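Local coordinates for uncharacterized protein (Parabacteroides merdae ATCC 43184, PDB 5BMT) that is of unknown function but has an immunoglobulin-like fold and a region related to the OB domain of lipoprotein BF3042, at residues A[145-148]-A[154-157]; A[160-165]-A[222-227]; A[190-195]-A[202-207]. All blocks are in the same frame, centred on the assembly; numbering follows the deposited sequence.

Contact 1. Residues A[145-148]-A[154-157]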
loop_
_atom_site.group_PDB
_atom_site.type_symbol
_atom_site.label_atom_id
_atom_site.label_comp_id
_atom_site.label_asym_id
_atom_site.label_seq_id
_atom_site.Cartn_x
_atom_site.Cartn_y
_atom_site.Cartn_z
ATOM N N GLN A 145 9.910 -0.542 19.266
ATOM C CA GLN A 145 10.241 -1.935 18.966
ATOM C C GLN A 145 11.635 -2.082 18.416
ATOM O O GLN A 145 12.118 -1.238 17.666
ATOM C CB GLN A 145 9.239 -2.559 17.951
ATOM C CG GLN A 145 9.533 -2.230 16.470
ATOM C CD GLN A 145 8.561 -2.858 15.508
ATOM O OE1 GLN A 145 8.839 -3.890 14.924
ATOM N NE2 GLN A 145 7.414 -2.237 15.311
ATOM N N GLU A 146 12.275 -3.178 18.775
ATOM C CA GLU A 146 13.546 -3.524 18.177
ATOM C C GLU A 146 13.222 -4.505 17.065
ATOM O O GLU A 146 12.393 -5.396 17.295
ATOM C CB GLU A 146 14.519 -4.095 19.213
ATOM C CG GLU A 146 15.157 -3.016 20.076
ATOM C CD GLU A 146 15.980 -1.957 19.361
ATOM O OE1 GLU A 146 16.720 -2.303 18.411
ATOM O OE2 GLU A 146 15.901 -0.777 19.774
ATOM N N PRO A 147 13.789 -4.351 15.850
ATOM C CA PRO A 147 13.465 -5.314 14.784
ATOM C C PRO A 147 14.072 -6.679 15.127
ATOM O O PRO A 147 14.954 -6.773 15.996
ATOM C CB PRO A 147 14.079 -4.675 13.535
ATOM C CG PRO A 147 15.261 -3.888 14.074
ATOM C CD PRO A 147 14.779 -3.344 15.393
ATOM N N GLU A 148 13.571 -7.735 14.502
ATOM C CA GLU A 148 14.033 -9.085 14.837
ATOM C C GLU A 148 14.252 -9.932 13.594
ATOM O O GLU A 148 13.771 -9.598 12.516
ATOM C CB GLU A 148 13.003 -9.761 15.778
ATOM C CG GLU A 148 11.651 -10.047 15.147
ATOM C CD GLU A 148 10.559 -10.532 16.082
ATOM O OE1 GLU A 148 10.826 -11.437 16.905
ATOM O OE2 GLU A 148 9.411 -10.051 15.937
ATOM N N ASP A 154 17.288 -10.649 8.593
ATOM C CA ASP A 154 17.558 -9.915 9.819
ATOM C C ASP A 154 16.842 -8.556 9.840
ATOM O O ASP A 154 16.475 -8.007 8.795
ATOM C CB ASP A 154 19.076 -9.724 9.992
ATOM C CG ASP A 154 19.836 -11.017 10.242
ATOM O OD1 ASP A 154 19.373 -11.828 11.074
ATOM O OD2 ASP A 154 20.913 -11.194 9.643
ATOM N N ARG A 155 16.645 -8.038 11.052
ATOM C CA ARG A 155 16.125 -6.698 11.349
ATOM C C ARG A 155 14.792 -6.426 10.642
ATOM O O ARG A 155 14.636 -5.417 9.955
ATOM C CB ARG A 155 17.175 -5.603 10.985
ATOM C CG ARG A 155 18.499 -5.837 11.740
ATOM C CD ARG A 155 19.508 -4.703 11.567
ATOM N NE ARG A 155 19.007 -3.435 12.098
ATOM C CZ ARG A 155 19.080 -3.041 13.366
ATOM N NH1 ARG A 155 19.659 -3.818 14.282
ATOM N NH2 ARG A 155 18.567 -1.874 13.732
ATOM N N VAL A 156 13.815 -7.297 10.871
ATOM C CA VAL A 156 12.477 -7.107 10.300
ATOM C C VAL A 156 11.587 -6.381 11.327
ATOM O O VAL A 156 11.502 -6.808 12.495
ATOM C CB VAL A 156 11.875 -8.481 9.930
ATOM C CG1 VAL A 156 10.456 -8.325 9.375
ATOM C CG2 VAL A 156 12.767 -9.240 8.945
ATOM N N TYR A 157 10.931 -5.296 10.893
ATOM C CA TYR A 157 9.991 -4.540 11.722
ATOM C C TYR A 157 8.609 -5.093 11.510
ATOM O O TYR A 157 8.307 -5.600 10.429
ATOM C CB TYR A 157 10.011 -3.048 11.328
ATOM C CG TYR A 157 11.273 -2.344 11.769
ATOM C CD1 TYR A 157 11.360 -1.755 13.028
ATOM C CD2 TYR A 157 12.384 -2.264 10.928
ATOM C CE1 TYR A 157 12.520 -1.097 13.440
ATOM C CE2 TYR A 157 13.549 -1.602 11.328
ATOM C CZ TYR A 157 13.608 -1.020 12.585
ATOM O OH TYR A 157 14.737 -0.352 12.984
HETATM O O HOH W 1 9.504 -7.519 14.189
#
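The carbonyl oxygen of Val156 is gripped twice: Glu148 N donates to Val156 O over 3.0 Å, and a water 2.7 Å from Val156 O also lies within bonding distance of Glu148 OE2, though it has more acceptors near it than protons to give. The return bond, from Val156 N to Glu148 O, is 2.8 Å long and nearly straight at 163°, so the two residues form an antiparallel hydrogen-bonded pair. Just before the paired Glu148, still in the loop, Pro147 offers its ring to two flat groups. Its CB sits over the middle of the Tyr157 ring, 3.7 Å from the centroid and only 6° off the normal, a textbook CH-pi contact, while Pro147 CG slides toward the phenol end and meets Tyr157 CZ at 3.6 Å. The same CG lies over one face of the Arg155 guanidinium, displaced to its rim, with Arg155 NH2 at 3.9 Å. Both flat groups are steadied from beyond the pair by Glu196, which forms a salt bridge with Arg155 NE and a hydrogen bond with Tyr157 OH. Gln145 approaches Tyr157 from further back, its amide plane inclined 54° to the ring and its OE1 3.5 Å from Tyr157 CA. CG of Gln145 lies between its own backbone N and carbonyl carbon, a placing that brings the amide alongside the partner strand, where OE1 accepts the backbone N-H of Thr158 and NE2 donates to Asp142 O. With an alanine in place of Tyr157, Pro147 would probably lose its aromatic platform and one carboxylate oxygen of Glu196 its hydroxyl mate. The paired backbones form the open end of a beta hairpin joining 148-150 to the start of 153-167.

Contact 2. Residues A[160-165]-A[222-227]; sequences CLRAQK and ATWGYS
Trp224 points the rim of its indole at Arg162, and the two flat groups stand almost upright to each other, with planes 83° apart. The indole edge meets the guanidinium face: Trp224 CH2 lies over a face of the guanidinium, while Arg162 NH1 sits at the indole edge, near the ring plane, 4.0 Å from that carbon. Because the arginine uses its flat side and the tryptophan its edge, this is not a cation-pi stack. A bend at chi3 (72°) turns the arginine's end across the indole, whose CH2 also meets Arg162 CD. The guanidinium is fixed independently by a salt bridge from NE to Glu101 and by NH1 and NH2 donating to the carbonyls of Asp94 and Met96. Beside it, in one of two modelled conformers, Cys160 SG comes 3.8 Å from Trp224 CZ3, an oblique sulfur-aromatic contact that holds for that copy and is less certain. No hydrogen bond joins the two segments, as their strands are not direct neighbours. Strand 203-214 runs between them, bonding through Lys209 to the backbone of Leu161 and placing the Lys209 side chain in a cation-pi contact with Trp224, while strand 134-140 flanks Cys160 and Arg162 on the far side of strand 153-167.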
loop_
_atom_site.group_PDB
_atom_site.type_symbol
_atom_site.label_atom_id
_atom_site.label_comp_id
_atom_site.label_asym_id
_atom_site.label_seq_id
_atom_site.Cartn_x
_atom_site.Cartn_y
_atom_site.Cartn_z
ATOM N N CYS A 160 1.065 -3.534 12.312
ATOM C CA CYS A 160 -0.143 -4.285 12.577
ATOM C C CYS A 160 -1.330 -3.681 11.845
ATOM O O CYS A 160 -1.549 -2.475 11.897
ATOM C CB CYS A 160 -0.403 -4.348 14.073
ATOM S SG CYS A 160 -1.948 -5.172 14.496
ATOM N N LEU A 161 -2.120 -4.539 11.168
ATOM C CA LEU A 161 -3.316 -4.074 10.464
ATOM C C LEU A 161 -4.530 -4.717 11.093
ATOM O O LEU A 161 -4.586 -5.959 11.225
ATOM C CB LEU A 161 -3.288 -4.394 8.971
ATOM C CG LEU A 161 -4.506 -3.878 8.173
ATOM C CD1 LEU A 161 -4.566 -2.353 8.146
ATOM C CD2 LEU A 161 -4.470 -4.399 6.755
ATOM N N ARG A 162 -5.480 -3.870 11.538
ATOM C CA ARG A 162 -6.742 -4.334 12.072
ATOM C C ARG A 162 -7.891 -3.645 11.354
ATOM O O ARG A 162 -7.711 -2.568 10.766
ATOM C CB ARG A 162 -6.794 -4.156 13.592
ATOM C CG ARG A 162 -5.750 -5.121 14.189
ATOM C CD ARG A 162 -5.436 -4.934 15.638
ATOM N NE ARG A 162 -6.539 -5.384 16.476
ATOM C CZ ARG A 162 -6.494 -5.411 17.804
ATOM N NH1 ARG A 162 -5.382 -5.070 18.443
ATOM N NH2 ARG A 162 -7.539 -5.830 18.498
ATOM N N ALA A 163 -9.040 -4.298 11.344
ATOM C CA ALA A 163 -10.213 -3.819 10.612
ATOM C C ALA A 163 -11.454 -3.809 11.469
ATOM O O ALA A 163 -11.636 -4.723 12.286
ATOM C CB ALA A 163 -10.473 -4.722 9.419
ATOM N N GLN A 164 -12.331 -2.844 11.196
ATOM C CA GLN A 164 -13.657 -2.780 11.819
ATOM C C GLN A 164 -14.701 -2.737 10.728
ATOM O O GLN A 164 -14.508 -2.035 9.732
ATOM C CB GLN A 164 -13.829 -1.547 12.722
ATOM C CG GLN A 164 -12.949 -1.566 13.972
ATOM C CD GLN A 164 -13.030 -0.231 14.680
ATOM O OE1 GLN A 164 -12.519 0.784 14.201
ATOM N NE2 GLN A 164 -13.690 -0.196 15.832
ATOM N N LYS A 165 -15.814 -3.461 10.909
ATOM C CA LYS A 165 -16.904 -3.387 9.939
ATOM C C LYS A 165 -17.654 -2.069 10.159
ATOM O O LYS A 165 -18.005 -1.762 11.309
ATOM C CB LYS A 165 -17.854 -4.595 10.078
ATOM C CG LYS A 165 -18.763 -4.795 8.854
ATOM C CD LYS A 165 -19.873 -5.836 9.092
ATOM C CE LYS A 165 -19.374 -7.222 9.396
ATOM N NZ LYS A 165 -20.513 -8.175 9.562
ATOM N N ALA A 222 -6.875 -14.178 19.505
ATOM C CA ALA A 222 -6.163 -15.351 20.014
ATOM C C ALA A 222 -4.880 -15.627 19.226
ATOM O O ALA A 222 -3.861 -15.987 19.827
ATOM C CB ALA A 222 -7.071 -16.572 19.972
ATOM N N THR A 223 -4.942 -15.576 17.879
ATOM C CA THR A 223 -3.758 -15.828 17.068
ATOM C C THR A 223 -3.634 -14.774 15.975
ATOM O O THR A 223 -4.633 -14.161 15.572
ATOM C CB THR A 223 -3.727 -17.238 16.443
ATOM O OG1 THR A 223 -4.762 -17.334 15.455
ATOM C CG2 THR A 223 -3.843 -18.363 17.478
ATOM N N TRP A 224 -2.423 -14.619 15.478
ATOM C CA TRP A 224 -2.100 -13.624 14.450
ATOM C C TRP A 224 -1.477 -14.272 13.244
ATOM O O TRP A 224 -0.755 -15.280 13.369
ATOM C CB TRP A 224 -1.087 -12.616 15.030
ATOM C CG TRP A 224 -1.565 -11.910 16.265
ATOM C CD1 TRP A 224 -1.533 -12.381 17.550
ATOM C CD2 TRP A 224 -2.231 -10.650 16.311
ATOM N NE1 TRP A 224 -2.068 -11.444 18.406
ATOM C CE2 TRP A 224 -2.496 -10.366 17.670
ATOM C CE3 TRP A 224 -2.566 -9.689 15.333
ATOM C CZ2 TRP A 224 -3.128 -9.186 18.070
ATOM C CZ3 TRP A 224 -3.196 -8.522 15.737
ATOM C CH2 TRP A 224 -3.467 -8.281 17.089
ATOM N N GLY A 225 -1.738 -13.666 12.097
ATOM C CA GLY A 225 -1.114 -14.042 10.836
ATOM C C GLY A 225 -0.103 -12.973 10.478
ATOM O O GLY A 225 -0.154 -11.851 11.008
ATOM N N TYR A 226 0.812 -13.285 9.550
ATOM C CA TYR A 226 1.848 -12.343 9.143
ATOM C C TYR A 226 1.998 -12.381 7.649
ATOM O O TYR A 226 2.015 -13.476 7.040
ATOM C CB TYR A 226 3.215 -12.706 9.798
ATOM C CG TYR A 226 3.176 -12.679 11.313
ATOM C CD1 TYR A 226 2.721 -13.776 12.042
ATOM C CD2 TYR A 226 3.574 -11.544 12.017
ATOM C CE1 TYR A 226 2.619 -13.734 13.437
ATOM C CE2 TYR A 226 3.531 -11.510 13.417
ATOM C CZ TYR A 226 3.033 -12.599 14.118
ATOM O OH TYR A 226 2.956 -12.565 15.491
ATOM N N SER A 227 2.158 -11.215 7.064
ATOM C CA SER A 227 2.445 -11.122 5.634
ATOM C C SER A 227 3.850 -11.624 5.354
ATOM O O SER A 227 4.654 -11.802 6.272
ATOM C CB SER A 227 2.376 -9.649 5.203
ATOM O OG SER A 227 3.510 -8.896 5.635
#

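Contact 3. Residues A[190-195]-A[202-207]. With SO4 (sulfate ion), chain D.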
loop_
_atom_site.group_PDB
_atom_site.type_symbol
_atom_site.label_atom_id
_atom_site.label_comp_id
_atom_site.label_asym_id
_atom_site.label_seq_id
_atom_site.Cartn_x
_atom_site.Cartn_y
_atom_site.Cartn_z
ATOM N N SER A 190 10.987 8.008 7.012
ATOM C CA SER A 190 12.004 8.841 7.650
ATOM C C SER A 190 12.491 8.208 8.938
ATOM O O SER A 190 13.707 8.204 9.188
ATOM C CB SER A 190 11.467 10.242 7.924
ATOM O OG SER A 190 11.110 10.857 6.698
HETATM N N MSE A 191 11.565 7.631 9.741
HETATM C CA MSE A 191 11.962 7.038 11.001
HETATM C C MSE A 191 12.804 5.784 10.780
HETATM O O MSE A 191 13.862 5.666 11.418
HETATM C CB MSE A 191 10.736 6.727 11.853
HETATM C CG MSE A 191 11.094 6.203 13.238
HETATM SE SE MSE A 191 9.505 5.745 14.223
HETATM C CE MSE A 191 8.994 4.281 13.203
ATOM N N LEU A 192 12.345 4.855 9.935
ATOM C CA LEU A 192 13.105 3.614 9.723
ATOM C C LEU A 192 14.393 3.866 8.955
ATOM O O LEU A 192 15.377 3.168 9.214
ATOM C CB LEU A 192 12.264 2.521 9.066
ATOM C CG LEU A 192 11.001 2.139 9.877
ATOM C CD1 LEU A 192 10.228 1.016 9.194
ATOM C CD2 LEU A 192 11.363 1.711 11.293
ATOM N N LYS A 193 14.436 4.871 8.063
ATOM C CA LYS A 193 15.689 5.209 7.389
ATOM C C LYS A 193 16.728 5.653 8.423
ATOM O O LYS A 193 17.895 5.263 8.326
ATOM C CB LYS A 193 15.479 6.301 6.336
ATOM C CG LYS A 193 16.774 6.878 5.760
ATOM C CD LYS A 193 16.468 7.921 4.711
ATOM C CE LYS A 193 17.717 8.640 4.259
ATOM N NZ LYS A 193 17.386 9.890 3.516
ATOM N N GLY A 194 16.302 6.470 9.390
ATOM C CA GLY A 194 17.192 6.967 10.429
ATOM C C GLY A 194 17.747 5.834 11.268
ATOM O O GLY A 194 18.965 5.758 11.466
ATOM N N LYS A 195 16.871 4.896 11.705
ATOM C CA LYS A 195 17.285 3.751 12.530
ATOM C C LYS A 195 18.174 2.767 11.748
ATOM O O LYS A 195 19.202 2.327 12.256
ATOM C CB LYS A 195 16.052 2.985 13.061
ATOM C CG LYS A 195 15.198 3.767 14.055
ATOM C CD LYS A 195 13.958 2.976 14.457
ATOM C CE LYS A 195 13.037 3.745 15.384
ATOM N NZ LYS A 195 13.477 3.691 16.797
ATOM N N LYS A 202 21.284 -0.572 4.219
ATOM C CA LYS A 202 20.883 0.141 2.997
ATOM C C LYS A 202 19.410 -0.079 2.647
ATOM O O LYS A 202 18.902 0.475 1.668
ATOM C CB LYS A 202 21.737 -0.329 1.778
ATOM C CG LYS A 202 23.233 -0.406 1.946
ATOM C CD LYS A 202 23.893 -0.811 0.597
ATOM C CE LYS A 202 23.582 -2.212 0.088
ATOM N NZ LYS A 202 24.766 -3.107 0.111
ATOM N N ILE A 203 18.743 -0.960 3.401
ATOM C CA ILE A 203 17.344 -1.301 3.160
ATOM C C ILE A 203 16.603 -1.358 4.476
ATOM O O ILE A 203 17.215 -1.389 5.555
ATOM C CB ILE A 203 17.207 -2.678 2.411
ATOM C CG1 ILE A 203 17.730 -3.854 3.293
ATOM C CG2 ILE A 203 17.856 -2.661 1.005
ATOM C CD1 ILE A 203 17.120 -5.230 2.979
ATOM N N VAL A 204 15.274 -1.404 4.367
ATOM C CA VAL A 204 14.369 -1.638 5.489
ATOM C C VAL A 204 13.550 -2.859 5.140
ATOM O O VAL A 204 13.100 -2.978 4.001
ATOM C CB VAL A 204 13.472 -0.420 5.785
ATOM C CG1 VAL A 204 12.334 -0.783 6.755
ATOM C CG2 VAL A 204 14.299 0.732 6.344
ATOM N N SER A 205 13.354 -3.749 6.115
ATOM C CA SER A 205 12.520 -4.944 5.973
ATOM C C SER A 205 11.388 -4.854 6.960
ATOM O O SER A 205 11.618 -4.532 8.135
ATOM C CB SER A 205 13.327 -6.213 6.243
ATOM O OG SER A 205 14.361 -6.404 5.297
ATOM N N TYR A 206 10.171 -5.137 6.512
ATOM C CA TYR A 206 9.047 -5.118 7.443
ATOM C C TYR A 206 8.010 -6.160 7.051
ATOM O O TYR A 206 8.031 -6.702 5.940
ATOM C CB TYR A 206 8.407 -3.717 7.526
ATOM C CG TYR A 206 7.552 -3.369 6.322
ATOM C CD1 TYR A 206 8.112 -2.785 5.185
ATOM C CD2 TYR A 206 6.179 -3.605 6.326
ATOM C CE1 TYR A 206 7.332 -2.502 4.057
ATOM C CE2 TYR A 206 5.373 -3.251 5.235
ATOM C CZ TYR A 206 5.962 -2.750 4.082
ATOM O OH TYR A 206 5.178 -2.512 2.978
ATOM N N ARG A 207 7.108 -6.445 7.974
ATOM C CA ARG A 207 5.983 -7.313 7.680
ATOM C C ARG A 207 4.759 -6.744 8.367
ATOM O O ARG A 207 4.903 -5.899 9.257
ATOM C CB ARG A 207 6.248 -8.748 8.111
ATOM C CG ARG A 207 6.459 -8.820 9.609
ATOM C CD ARG A 207 6.775 -10.231 9.988
ATOM N NE ARG A 207 6.938 -10.345 11.430
ATOM C CZ ARG A 207 6.999 -11.510 12.062
ATOM N NH1 ARG A 207 6.864 -12.643 11.389
ATOM N NH2 ARG A 207 7.150 -11.549 13.373
HETATM S S SO4 D . 13.629 11.758 4.503
HETATM O O1 SO4 D . 12.220 11.554 4.175
HETATM O O2 SO4 D . 14.454 11.387 3.351
HETATM O O3 SO4 D . 13.844 13.169 4.831
HETATM O O4 SO4 D . 14.000 10.933 5.651
#
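Leu192 and Val204 carry the apolar part of this contact, and they do so alone. Their side chains cross at about a right angle: Leu192 CD1 meets Val204 CG1 at 3.7 Å, and Leu192 CB rests against both valine methyls, with Val204 CG2 3.8 Å away. Val204 holds CG1 anti to its own N (chi1 168°), which presents the two methyls as a fork to the leucine stem. Val204 CG2 also comes within 3.9 Å of Leu192 O, so the valine packs on the helix backbone as well as on a side chain. No hydrogen bond crosses between helix and strand; the contact is van der Waals packing.

Polar contacts gather on another side of the helix, around a sulfate ion that probably came from the crystallisation liquor. Ser190 OG, in one of its two modelled conformers, lies 2.8 Å from sulfate O1, but Gly186 O competes for the same hydroxyl proton, so this bond is not settled. Lys193, its chain stretched out beyond CG, brings NZ 3.3 Å from sulfate O2 in a weak bond. The stronger partner of that ammonium is Glu236, through a salt bridge. Nothing here marks the ion as a physiological ligand.

In the fold, helix 186-198 lies against the sheet and is followed directly in the chain by strand 203-214. Leu192 also touches Tyr157, so the helix packs through this leucine over strands 203-214 and 153-167, while Val204 also meets Phe232 on strand 221-233.

How the contacts relate
Strand 203-214 ties the three contacts together, since it lies between strands 153-167 and 221-233 in one sheet. Contacts 1 and 3 are the closest, with centres about 10 Å apart: Tyr157 N and O probably bond to Ser205 O and Arg207 N, each over 2.9 Å, and the Tyr157 hydroxyl packs on Lys195 of the helix. Contact 2 lies farther along the same sheet, its centre about 19 Å from that of contact 1 and about 22 Å from that of contact 3, yet Tyr226 CD2 packs 3.4 Å from Arg207 CZ. The sulfate belongs to contact 3, and no active site is established.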